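Local coordinates for sulfide-quinone reductase (Aquifex aeolicus, PDB 3HYW), which catalyses the FAD-dependent oxidation of hydrogen sulfide by a quinone, building up a polysulfide product over successive cycles, at residues Ala2-Val7 and Asp27-Leu32; Glu72-Lys77 and Val88-Gly93; Glu79-Asp84 and Ala261-Lys266; Ile96-Leu101 and Lys287-Val292. One frame throughout, in Å; residues are numbered along the deposited sequence.

Interaction 1 (Ala2-Val7 and Asp27-Leu32)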
# COMPACT_ATOMS: atom_id res chain seq x y z
N ALA A 2 -41.73 20.10 39.83
CA ALA A 2 -40.61 19.66 38.94
C ALA A 2 -41.01 19.65 37.47
O ALA A 2 -42.18 19.45 37.13
CB ALA A 2 -40.11 18.29 39.37
N LYS A 3 -40.03 19.88 36.59
CA LYS A 3 -40.24 19.81 35.15
C LYS A 3 -40.36 18.35 34.70
O LYS A 3 -40.03 17.43 35.46
CB LYS A 3 -39.11 20.50 34.38
CG LYS A 3 -39.02 22.02 34.57
CD LYS A 3 -40.27 22.74 34.06
CE LYS A 3 -40.22 24.22 34.39
NZ LYS A 3 -40.39 24.47 35.85
N HIS A 4 -40.83 18.15 33.47
CA HIS A 4 -41.04 16.81 32.92
C HIS A 4 -40.33 16.64 31.59
O HIS A 4 -40.60 17.35 30.63
CB HIS A 4 -42.54 16.51 32.79
CG HIS A 4 -42.84 15.10 32.39
ND1 HIS A 4 -43.99 14.75 31.71
CD2 HIS A 4 -42.15 13.95 32.57
CE1 HIS A 4 -44.00 13.45 31.50
NE2 HIS A 4 -42.89 12.94 32.01
N VAL A 5 -39.41 15.68 31.54
CA VAL A 5 -38.75 15.33 30.28
C VAL A 5 -39.28 13.99 29.78
O VAL A 5 -39.33 13.01 30.53
CB VAL A 5 -37.20 15.24 30.43
CG1 VAL A 5 -36.56 14.82 29.11
CG2 VAL A 5 -36.64 16.57 30.89
N VAL A 6 -39.70 13.96 28.52
CA VAL A 6 -40.02 12.70 27.85
C VAL A 6 -38.86 12.29 26.95
O VAL A 6 -38.36 13.10 26.16
CB VAL A 6 -41.33 12.79 27.02
CG1 VAL A 6 -41.53 11.54 26.15
CG2 VAL A 6 -42.53 13.01 27.94
N VAL A 7 -38.43 11.04 27.10
CA VAL A 7 -37.40 10.46 26.25
C VAL A 7 -38.03 9.36 25.42
O VAL A 7 -38.62 8.41 25.96
CB VAL A 7 -36.23 9.88 27.09
CG1 VAL A 7 -35.16 9.28 26.18
CG2 VAL A 7 -35.62 10.96 27.99
N ASP A 27 -34.84 15.59 41.33
CA ASP A 27 -36.27 15.87 41.43
C ASP A 27 -37.00 15.96 40.08
O ASP A 27 -38.22 15.97 40.02
CB ASP A 27 -36.54 17.10 42.32
CG ASP A 27 -36.24 18.42 41.64
OD1 ASP A 27 -35.32 18.48 40.79
OD2 ASP A 27 -36.94 19.42 41.96
N LEU A 28 -36.22 15.99 38.99
CA LEU A 28 -36.76 16.03 37.63
C LEU A 28 -37.67 14.84 37.36
O LEU A 28 -37.30 13.70 37.64
CB LEU A 28 -35.60 15.98 36.63
CG LEU A 28 -35.51 16.89 35.40
CD1 LEU A 28 -34.61 16.26 34.34
CD2 LEU A 28 -36.85 17.26 34.80
N LYS A 29 -38.87 15.08 36.83
CA LYS A 29 -39.72 13.98 36.38
C LYS A 29 -39.25 13.54 34.99
O LYS A 29 -39.07 14.36 34.09
CB LYS A 29 -41.20 14.36 36.37
CG LYS A 29 -42.13 13.20 36.07
CD LYS A 29 -43.61 13.63 36.01
CE LYS A 29 -44.50 12.47 35.58
NZ LYS A 29 -45.89 12.90 35.28
N ILE A 30 -39.05 12.23 34.83
CA ILE A 30 -38.52 11.68 33.58
C ILE A 30 -39.32 10.45 33.16
O ILE A 30 -39.49 9.51 33.94
CB ILE A 30 -37.01 11.30 33.69
CG1 ILE A 30 -36.17 12.53 34.08
CG2 ILE A 30 -36.51 10.70 32.38
CD1 ILE A 30 -34.79 12.20 34.60
N THR A 31 -39.82 10.48 31.93
CA THR A 31 -40.56 9.38 31.37
C THR A 31 -39.83 8.89 30.13
O THR A 31 -39.51 9.68 29.23
CB THR A 31 -42.01 9.80 31.01
OG1 THR A 31 -42.66 10.31 32.18
CG2 THR A 31 -42.80 8.62 30.47
N LEU A 32 -39.56 7.59 30.09
CA LEU A 32 -38.97 6.97 28.92
C LEU A 32 -40.00 6.09 28.23
O LEU A 32 -40.62 5.22 28.86
CB LEU A 32 -37.72 6.16 29.31
CG LEU A 32 -36.81 5.67 28.17
CD1 LEU A 32 -35.34 5.83 28.53
CD2 LEU A 32 -37.11 4.23 27.81
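V5 and L28 form the apolar centre, with V5 CG2 4.0 Å from L28 CD2. Further along, V7 CG1 meets L32 CD1 at 4.2 Å. V5, V7, I30 and L32 lie on one face of the parallel strand pair 4-8 and 29-33, and L28 comes just before the second strand. The two strands and helix 12-24 between them make the beta-alpha-beta unit that opens a Rossmann-type FAD domain. L21 of that helix packs on V5, L28 and I30. V7 and L32 lead toward the FAD-binding ends of the strands, where G10 and S34 are close to L32.

The backbones are joined by regular parallel bonds. K3 O accepts from K29 N, and K29 O from V5 N. V5 O then accepts from T31 N, and T31 O from V7 N at 2.7 Å. CA-H...O contacts lie beside them, such as H4 CA to K29 O at 3.4 Å.

H4, V6, K29 and T31 point to the other face. The K29 chain is extended, with CG anti to the backbone N (chi1 -173°), and runs over one face of the H4 ring. K29 CD stands 3.7 Å above the H4 ring plane, offset toward the rim, in a CH-pi contact. H4 ND1 has a weak bond to E97 O. Because E97 O can only accept, a proton on ND1 as well as on NE2 is possible, although K29 NZ, 4.4 Å from H4 NE2, would probably oppose the charge. T31 OG1 is also bonded to E72 OE1 of the next strand. H4 NE2 donates to this T31 OG1 at 2.6 Å, nearly straight at 163° and in the plane of the imidazole.

Interaction 2 (Glu72-Lys77 and Val88-Gly93); sequences EFINEK and VTTQSG. With FAD (flavin-adenine dinucleotide), chain G; SO4 (sulfate ion), chain N.
E76 OE1 is gripped by two donors of S92. The S92 hydroxyl OG donates to E76 OE1 at 2.6 Å, on the syn side and 27° out of the carboxylate plane. The backbone S92 N donates to E76 OE1 at 3.0 Å, nearly in line with the C-O bond. T90 OG1 lies 3.0 Å from E76 OE1, and any bond it makes to either carboxylate oxygen is weak. The E76 and T90 side chains cross at about a right angle.

The E76 side chain leaves with CG anti to the carbonyl carbon (chi1 -79°) and extends to the type I turn T90-G93. This turn joins strands 87-90 and 95-97 as a hairpin. The G93 N to T90 O bond closes it. An alanine in place of E76 would probably leave S92 OG and S92 N without their acceptor and the turn less firmly tied.

The next residue adds a backbone tie, Q91 N to K77 O at 3.0 Å. A water accepts from K77 N and donates to Q91 OE1. The K77 and Q91 side chains pass obliquely, with K77 CB 3.6 Å from Q91 OE1.

K77 also borders the cofactor. K77 CG is 3.5 Å from N6A of the FAD adenine. K77 NZ donates at 2.8 Å to O1 of a sulfate, probably from the crystallisation liquor. The sulfate is also bound by K108 NZ and by the backbone N atoms of E258 and V259. Neutral N-H and O-H donors meet E76 within the contact, an arrangement likely to stabilise the ionised carboxylate and to hold the hairpin turn beside the adenine pocket.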
# COMPACT_ATOMS: atom_id res chain seq x y z
N GLU A 72 -40.11 6.78 34.87
CA GLU A 72 -41.33 6.10 34.44
C GLU A 72 -41.09 5.46 33.07
O GLU A 72 -40.63 6.12 32.15
CB GLU A 72 -42.50 7.09 34.39
CG GLU A 72 -43.82 6.47 33.92
CD GLU A 72 -44.88 7.52 33.60
OE1 GLU A 72 -44.51 8.67 33.27
OE2 GLU A 72 -46.08 7.18 33.67
N PHE A 73 -41.39 4.17 32.96
CA PHE A 73 -41.25 3.44 31.71
C PHE A 73 -42.62 3.15 31.10
O PHE A 73 -43.49 2.57 31.75
CB PHE A 73 -40.47 2.14 31.92
CG PHE A 73 -40.20 1.37 30.65
CD1 PHE A 73 -40.63 0.04 30.52
CD2 PHE A 73 -39.51 1.95 29.59
CE1 PHE A 73 -40.37 -0.68 29.36
CE2 PHE A 73 -39.25 1.24 28.42
CZ PHE A 73 -39.68 -0.08 28.30
N ILE A 74 -42.80 3.57 29.85
CA ILE A 74 -43.97 3.23 29.07
C ILE A 74 -43.52 2.33 27.92
O ILE A 74 -42.83 2.77 27.01
CB ILE A 74 -44.70 4.50 28.53
CG1 ILE A 74 -45.19 5.36 29.70
CG2 ILE A 74 -45.89 4.10 27.63
CD1 ILE A 74 -45.65 6.75 29.31
N ASN A 75 -43.90 1.05 28.00
CA ASN A 75 -43.54 0.09 26.97
C ASN A 75 -44.54 0.14 25.82
O ASN A 75 -45.37 -0.75 25.65
CB ASN A 75 -43.43 -1.33 27.54
CG ASN A 75 -42.84 -2.31 26.54
OD1 ASN A 75 -42.20 -1.93 25.56
ND2 ASN A 75 -43.07 -3.60 26.79
N GLU A 76 -44.44 1.22 25.05
CA GLU A 76 -45.27 1.45 23.87
C GLU A 76 -44.45 2.15 22.82
O GLU A 76 -43.48 2.85 23.14
CB GLU A 76 -46.43 2.37 24.21
CG GLU A 76 -47.58 1.74 24.92
CD GLU A 76 -48.82 2.61 24.82
OE1 GLU A 76 -49.40 2.68 23.71
OE2 GLU A 76 -49.20 3.22 25.84
N LYS A 77 -44.84 1.97 21.57
CA LYS A 77 -44.31 2.76 20.48
C LYS A 77 -44.87 4.18 20.57
O LYS A 77 -46.09 4.36 20.70
CB LYS A 77 -44.69 2.11 19.16
CG LYS A 77 -44.13 2.76 17.91
CD LYS A 77 -44.70 2.06 16.68
CE LYS A 77 -45.28 3.06 15.70
NZ LYS A 77 -45.58 2.45 14.37
N VAL A 88 -46.63 14.07 23.19
CA VAL A 88 -46.34 12.83 22.48
C VAL A 88 -47.55 11.92 22.64
O VAL A 88 -48.14 11.83 23.72
CB VAL A 88 -45.07 12.13 23.05
CG1 VAL A 88 -44.71 10.88 22.23
CG2 VAL A 88 -43.89 13.08 23.07
N THR A 89 -47.93 11.25 21.55
CA THR A 89 -49.02 10.29 21.59
C THR A 89 -48.49 8.90 21.28
O THR A 89 -47.74 8.73 20.32
CB THR A 89 -50.15 10.66 20.60
OG1 THR A 89 -50.39 12.07 20.65
CG2 THR A 89 -51.44 9.91 20.92
N THR A 90 -48.87 7.93 22.09
CA THR A 90 -48.45 6.54 21.89
C THR A 90 -49.41 5.80 20.96
O THR A 90 -50.48 6.32 20.63
CB THR A 90 -48.29 5.78 23.22
OG1 THR A 90 -49.56 5.71 23.89
CG2 THR A 90 -47.27 6.46 24.13
N GLN A 91 -49.03 4.60 20.56
CA GLN A 91 -49.82 3.77 19.65
C GLN A 91 -51.23 3.47 20.19
O GLN A 91 -52.19 3.43 19.42
CB GLN A 91 -49.07 2.48 19.31
CG GLN A 91 -49.58 1.75 18.07
CD GLN A 91 -48.50 0.91 17.39
OE1 GLN A 91 -47.64 0.32 18.04
NE2 GLN A 91 -48.56 0.85 16.06
N SER A 92 -51.34 3.27 21.50
CA SER A 92 -52.64 3.01 22.14
C SER A 92 -53.46 4.29 22.30
O SER A 92 -54.64 4.24 22.68
CB SER A 92 -52.46 2.31 23.49
OG SER A 92 -51.88 3.19 24.44
N GLY A 93 -52.84 5.44 22.03
CA GLY A 93 -53.53 6.72 22.03
C GLY A 93 -53.30 7.58 23.26
O GLY A 93 -53.87 8.66 23.37
PA FAD G . -30.75 2.20 19.64
O1A FAD G . -29.71 1.86 20.68
O2A FAD G . -31.00 1.24 18.51
O5B FAD G . -32.10 2.47 20.44
C5B FAD G . -33.29 2.96 19.84
C4B FAD G . -34.43 2.62 20.79
O4B FAD G . -35.62 3.30 20.40
C3B FAD G . -34.76 1.14 20.75
O3B FAD G . -35.02 0.69 22.08
C2B FAD G . -36.02 1.08 19.90
O2B FAD G . -36.82 -0.05 20.23
C1B FAD G . -36.70 2.38 20.28
N9A FAD G . -37.68 2.89 19.29
C8A FAD G . -37.58 2.88 17.94
N7A FAD G . -38.68 3.47 17.41
C5A FAD G . -39.48 3.84 18.44
C6A FAD G . -40.72 4.47 18.53
N6A FAD G . -41.38 4.84 17.40
N1A FAD G . -41.27 4.71 19.75
C2A FAD G . -40.63 4.35 20.88
N3A FAD G . -39.44 3.74 20.82
C4A FAD G . -38.84 3.48 19.62
N1 FAD G . -21.21 1.59 17.95
C2 FAD G . -20.01 1.50 18.58
O2 FAD G . -19.51 2.52 19.11
N3 FAD G . -19.33 0.33 18.67
C4 FAD G . -19.85 -0.78 18.11
O4 FAD G . -19.18 -1.97 18.18
C4X FAD G . -21.07 -0.72 17.46
N5 FAD G . -21.58 -1.84 16.90
C5X FAD G . -22.77 -1.81 16.26
C6 FAD G . -23.28 -2.99 15.70
C7 FAD G . -24.50 -2.98 15.03
C7M FAD G . -25.01 -4.28 14.43
C8 FAD G . -25.21 -1.78 14.92
C8M FAD G . -26.54 -1.70 14.20
C9 FAD G . -24.69 -0.61 15.48
C9A FAD G . -23.46 -0.61 16.17
N10 FAD G . -22.96 0.53 16.73
C10 FAD G . -21.76 0.49 17.37
C1' FAD G . -23.67 1.82 16.57
C2' FAD G . -24.45 2.42 17.71
O2' FAD G . -23.66 2.45 18.91
C3' FAD G . -25.77 1.66 17.88
O3' FAD G . -26.51 1.72 16.64
C4' FAD G . -26.61 2.23 19.01
O4' FAD G . -27.58 1.24 19.38
C5' FAD G . -27.29 3.52 18.60
O5' FAD G . -27.99 4.08 19.71
P FAD G . -29.44 4.78 19.55
O1P FAD G . -29.89 5.18 20.93
O2P FAD G . -29.40 5.81 18.45
O3P FAD G . -30.39 3.61 18.97
S SO4 N . -42.08 4.48 13.77
O1 SO4 N . -43.15 3.51 13.62
O2 SO4 N . -41.48 4.67 12.46
O3 SO4 N . -42.59 5.74 14.29
O4 SO4 N . -41.09 3.93 14.70
O HOH W 1 -46.91 0.12 20.94

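Interaction 3 (Glu79-Asp84 and Ala261-Lys266)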
# COMPACT_ATOMS: atom_id res chain seq x y z
N GLU A 79 -46.09 7.23 18.72
CA GLU A 79 -46.74 7.29 17.40
C GLU A 79 -46.61 8.66 16.75
O GLU A 79 -46.29 8.76 15.56
CB GLU A 79 -48.22 6.89 17.54
CG GLU A 79 -49.01 6.89 16.24
CD GLU A 79 -50.46 6.50 16.45
OE1 GLU A 79 -51.25 7.33 16.98
OE2 GLU A 79 -50.82 5.36 16.07
N SER A 80 -46.87 9.71 17.51
CA SER A 80 -46.72 11.06 16.98
C SER A 80 -46.24 12.07 18.01
O SER A 80 -46.28 11.82 19.22
CB SER A 80 -48.02 11.54 16.30
OG SER A 80 -49.06 11.74 17.23
N ILE A 81 -45.76 13.20 17.51
CA ILE A 81 -45.30 14.31 18.33
C ILE A 81 -45.99 15.57 17.84
O ILE A 81 -45.96 15.88 16.64
CB ILE A 81 -43.76 14.51 18.21
CG1 ILE A 81 -43.00 13.27 18.72
CG2 ILE A 81 -43.31 15.78 18.94
CD1 ILE A 81 -41.55 13.20 18.27
N ASP A 82 -46.64 16.28 18.75
CA ASP A 82 -47.16 17.62 18.46
C ASP A 82 -46.27 18.63 19.20
O ASP A 82 -46.42 18.84 20.40
CB ASP A 82 -48.63 17.75 18.87
CG ASP A 82 -49.23 19.11 18.51
OD1 ASP A 82 -48.48 20.07 18.26
OD2 ASP A 82 -50.48 19.23 18.49
N PRO A 83 -45.33 19.26 18.46
CA PRO A 83 -44.33 20.14 19.07
C PRO A 83 -44.90 21.50 19.49
O PRO A 83 -44.30 22.19 20.30
CB PRO A 83 -43.30 20.32 17.96
CG PRO A 83 -44.06 20.14 16.71
CD PRO A 83 -45.17 19.16 17.00
N ASP A 84 -46.05 21.87 18.91
CA ASP A 84 -46.73 23.11 19.27
C ASP A 84 -47.50 22.95 20.57
O ASP A 84 -47.59 23.88 21.36
CB ASP A 84 -47.69 23.53 18.15
CG ASP A 84 -46.98 23.77 16.83
OD1 ASP A 84 -46.08 24.62 16.78
OD2 ASP A 84 -47.34 23.10 15.83
N ALA A 261 -41.30 12.25 11.63
CA ALA A 261 -42.04 12.81 10.49
C ALA A 261 -43.34 13.51 10.91
O ALA A 261 -43.74 14.49 10.30
CB ALA A 261 -42.32 11.73 9.45
N SER A 262 -43.98 13.00 11.96
CA SER A 262 -45.24 13.56 12.45
C SER A 262 -45.12 14.98 13.02
O SER A 262 -46.11 15.71 13.08
CB SER A 262 -45.87 12.62 13.48
OG SER A 262 -45.18 12.67 14.72
N ALA A 263 -43.91 15.37 13.43
CA ALA A 263 -43.68 16.70 14.02
C ALA A 263 -43.50 17.82 12.98
O ALA A 263 -43.39 19.00 13.33
CB ALA A 263 -42.47 16.65 14.97
N GLY A 264 -43.48 17.44 11.70
CA GLY A 264 -43.42 18.42 10.61
C GLY A 264 -42.00 18.71 10.16
O GLY A 264 -41.04 18.22 10.76
N ASP A 265 -41.88 19.53 9.11
CA ASP A 265 -40.61 19.72 8.41
C ASP A 265 -39.59 20.63 9.11
O ASP A 265 -38.48 20.80 8.61
CB ASP A 265 -40.83 20.15 6.94
CG ASP A 265 -41.59 21.47 6.81
OD1 ASP A 265 -41.59 22.29 7.75
OD2 ASP A 265 -42.19 21.69 5.73
N LYS A 266 -39.97 21.22 10.24
CA LYS A 266 -39.03 21.95 11.11
C LYS A 266 -38.30 20.99 12.05
O LYS A 266 -37.26 21.33 12.62
CB LYS A 266 -39.73 23.04 11.92
CG LYS A 266 -40.56 24.05 11.11
CD LYS A 266 -39.71 24.85 10.12
CE LYS A 266 -40.56 25.84 9.34
NZ LYS A 266 -41.54 25.17 8.43
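S262 points its side chain at the backbone of S80 and I81. Its OG lies between its own backbone N and carbonyl carbon (chi1 74°). From there S262 OG accepts from I81 N at 2.9 Å, with an N-H...O angle of 152°. The same oxygen is 3.2 Å from S80 CA, and S262 CB lies alongside S80 CB at 3.7 Å. S262 OG is also bonded to V259 O in the preceding helix 258-261, so one hydroxyl links the helix end to the strand. An alanine in place of S262 would probably leave I81 N without this acceptor and V259 O without its hydroxyl partner.

A263 follows on with its methyl group against I81, CB to CB at 4.1 Å. A263 CA makes a CA-H...O contact to I81 O at 3.6 Å. Further along the first segment, P83 CG sits 3.6 Å from A263 O and also touches A263 CB. The branches of I81 reach L101 and I103.

Residues A261-G264 form a type I turn, and G264 leaves the helix with positive phi. The partner strand 78-82 is an edge strand of a three-stranded antiparallel sheet. E79 and S80 both face T89 there, a classic beta bulge. This small sheet is the beta-meander found in FAD domains of the pyridine nucleotide-disulphide oxidoreductase family.

Interaction 4 (Ile96-Leu101 and Lys287-Val292)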
# COMPACT_ATOMS: atom_id res chain seq x y z
N ILE A 96 -49.07 12.15 26.30
CA ILE A 96 -48.09 12.51 27.32
C ILE A 96 -47.56 13.91 27.03
O ILE A 96 -47.02 14.17 25.95
CB ILE A 96 -46.93 11.48 27.37
CG1 ILE A 96 -47.48 10.09 27.70
CG2 ILE A 96 -45.90 11.86 28.42
CD1 ILE A 96 -47.00 9.01 26.79
N GLU A 97 -47.72 14.81 27.99
CA GLU A 97 -47.26 16.18 27.85
C GLU A 97 -45.82 16.28 28.33
O GLU A 97 -45.40 15.54 29.22
CB GLU A 97 -48.17 17.13 28.63
CG GLU A 97 -48.23 18.55 28.08
CD GLU A 97 -49.62 19.13 28.16
OE1 GLU A 97 -50.44 18.84 27.27
OE2 GLU A 97 -49.89 19.89 29.12
N TYR A 98 -45.04 17.18 27.73
CA TYR A 98 -43.65 17.35 28.12
C TYR A 98 -43.25 18.82 28.22
O TYR A 98 -43.83 19.68 27.57
CB TYR A 98 -42.71 16.60 27.16
CG TYR A 98 -42.71 17.09 25.73
CD1 TYR A 98 -43.42 16.42 24.74
CD2 TYR A 98 -41.98 18.23 25.36
CE1 TYR A 98 -43.42 16.86 23.42
CE2 TYR A 98 -41.97 18.68 24.04
CZ TYR A 98 -42.69 18.00 23.08
OH TYR A 98 -42.70 18.45 21.78
N ASP A 99 -42.26 19.08 29.06
CA ASP A 99 -41.59 20.38 29.11
C ASP A 99 -40.39 20.34 28.16
O ASP A 99 -40.09 21.32 27.48
CB ASP A 99 -41.16 20.70 30.54
CG ASP A 99 -42.34 20.86 31.48
OD1 ASP A 99 -43.30 21.56 31.10
OD2 ASP A 99 -42.33 20.27 32.58
N TYR A 100 -39.71 19.20 28.14
CA TYR A 100 -38.62 18.94 27.20
C TYR A 100 -38.78 17.56 26.61
O TYR A 100 -39.27 16.65 27.28
CB TYR A 100 -37.26 19.06 27.89
CG TYR A 100 -37.03 20.38 28.58
CD1 TYR A 100 -36.33 21.41 27.95
CD2 TYR A 100 -37.51 20.60 29.88
CE1 TYR A 100 -36.14 22.63 28.60
CE2 TYR A 100 -37.32 21.81 30.52
CZ TYR A 100 -36.64 22.82 29.88
OH TYR A 100 -36.45 24.01 30.53
N LEU A 101 -38.38 17.40 25.35
CA LEU A 101 -38.47 16.12 24.65
C LEU A 101 -37.12 15.70 24.09
O LEU A 101 -36.45 16.49 23.43
CB LEU A 101 -39.50 16.20 23.50
CG LEU A 101 -39.62 14.97 22.59
CD1 LEU A 101 -40.35 13.85 23.31
CD2 LEU A 101 -40.30 15.30 21.28
N LYS A 287 -37.06 24.77 20.70
CA LYS A 287 -35.86 24.77 21.53
C LYS A 287 -35.90 23.76 22.68
O LYS A 287 -34.87 23.47 23.30
CB LYS A 287 -35.56 26.18 22.04
CG LYS A 287 -35.23 27.17 20.91
CD LYS A 287 -34.48 28.40 21.43
CE LYS A 287 -33.84 29.19 20.29
NZ LYS A 287 -32.96 28.34 19.42
N ASN A 288 -37.09 23.22 22.95
CA ASN A 288 -37.27 22.19 23.98
C ASN A 288 -37.25 20.76 23.43
O ASN A 288 -37.52 19.80 24.16
CB ASN A 288 -38.53 22.47 24.82
CG ASN A 288 -39.82 22.31 24.02
OD1 ASN A 288 -39.86 22.54 22.82
ND2 ASN A 288 -40.89 21.93 24.70
N ILE A 289 -36.93 20.63 22.14
CA ILE A 289 -36.76 19.32 21.51
C ILE A 289 -35.28 19.09 21.20
O ILE A 289 -34.61 19.94 20.62
CB ILE A 289 -37.60 19.16 20.21
CG1 ILE A 289 -39.11 19.26 20.52
CG2 ILE A 289 -37.28 17.83 19.52
CD1 ILE A 289 -40.01 19.18 19.30
N PHE A 290 -34.79 17.92 21.62
CA PHE A 290 -33.40 17.53 21.41
C PHE A 290 -33.39 16.16 20.73
O PHE A 290 -34.32 15.37 20.87
CB PHE A 290 -32.65 17.48 22.76
CG PHE A 290 -32.54 18.82 23.45
CD1 PHE A 290 -33.59 19.30 24.23
CD2 PHE A 290 -31.39 19.58 23.34
CE1 PHE A 290 -33.50 20.54 24.86
CE2 PHE A 290 -31.28 20.82 23.98
CZ PHE A 290 -32.33 21.30 24.73
N GLY A 291 -32.34 15.90 19.95
CA GLY A 291 -32.16 14.59 19.34
C GLY A 291 -30.86 13.98 19.82
O GLY A 291 -29.85 14.67 19.95
N VAL A 292 -30.88 12.67 20.10
CA VAL A 292 -29.68 11.97 20.55
C VAL A 292 -29.60 10.64 19.81
O VAL A 292 -30.58 9.92 19.72
CB VAL A 292 -29.69 11.71 22.09
CG1 VAL A 292 -28.49 10.88 22.53
CG2 VAL A 292 -29.72 13.02 22.87
O HOH W 2 -41.89 21.10 21.31
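Y98 meets N288 edge-on. N288 ND2 lies near the plane of the Y98 ring, 3.5 Å from Y98 CE2, and the two side chains cross at about a right angle. The Y98 hydroxyl reaches on to I289, with Y98 OH 3.7 Å from I289 CD1. A water bridges Y98 OH and N288 OD1. The side chain of L101 covers one face of the same ring, with L101 CB 3.5 Å above the centre of Y98.

D99 contributes its carbonyl. N288 ND2 donates to D99 O at 3.0 Å from above the carbonyl plane, with the acceptor in the plane of the amide. ND2 is also bonded to N86 OD1, so the amide is held by two oxygens.

At Y100 the chain enters strand 100-103. This strand takes up 289-291 as the outermost strand of the parallel sheet of the Rossmann-type FAD domain. The Y100 ring has CD1 4.0 Å from N288 CB, and its OH is bonded to D331 of helix 314-332.

L101 makes both backbone bonds of the pair. L101 N donates to N288 O, and L101 O accepts from F290 N, each at 2.8 Å. On the L101-I289 face of the sheet, L101 CD2 packs on I289 CG1 at 4.2 Å.

From the N terminus, interaction 1 closes the short loop that carries helix 12-24. Interaction 2 opens later, where strand 71-74 has joined the same parallel sheet beside 29-33. Its loop holds strand 78-82, the first side of interaction 3, so interactions 2 and 3 cross. Interaction 4 starts at 96-101, after interaction 2 has closed, and ends beyond 261-266, so it crosses interaction 3. Both long loops contain the mixed sheet that includes strands 146-150 and 182-185. Interaction 3 brings the chain back to the antiparallel sheet, and interaction 4 to the parallel one. I81 against L101 and P83 against I289 join these last two contacts.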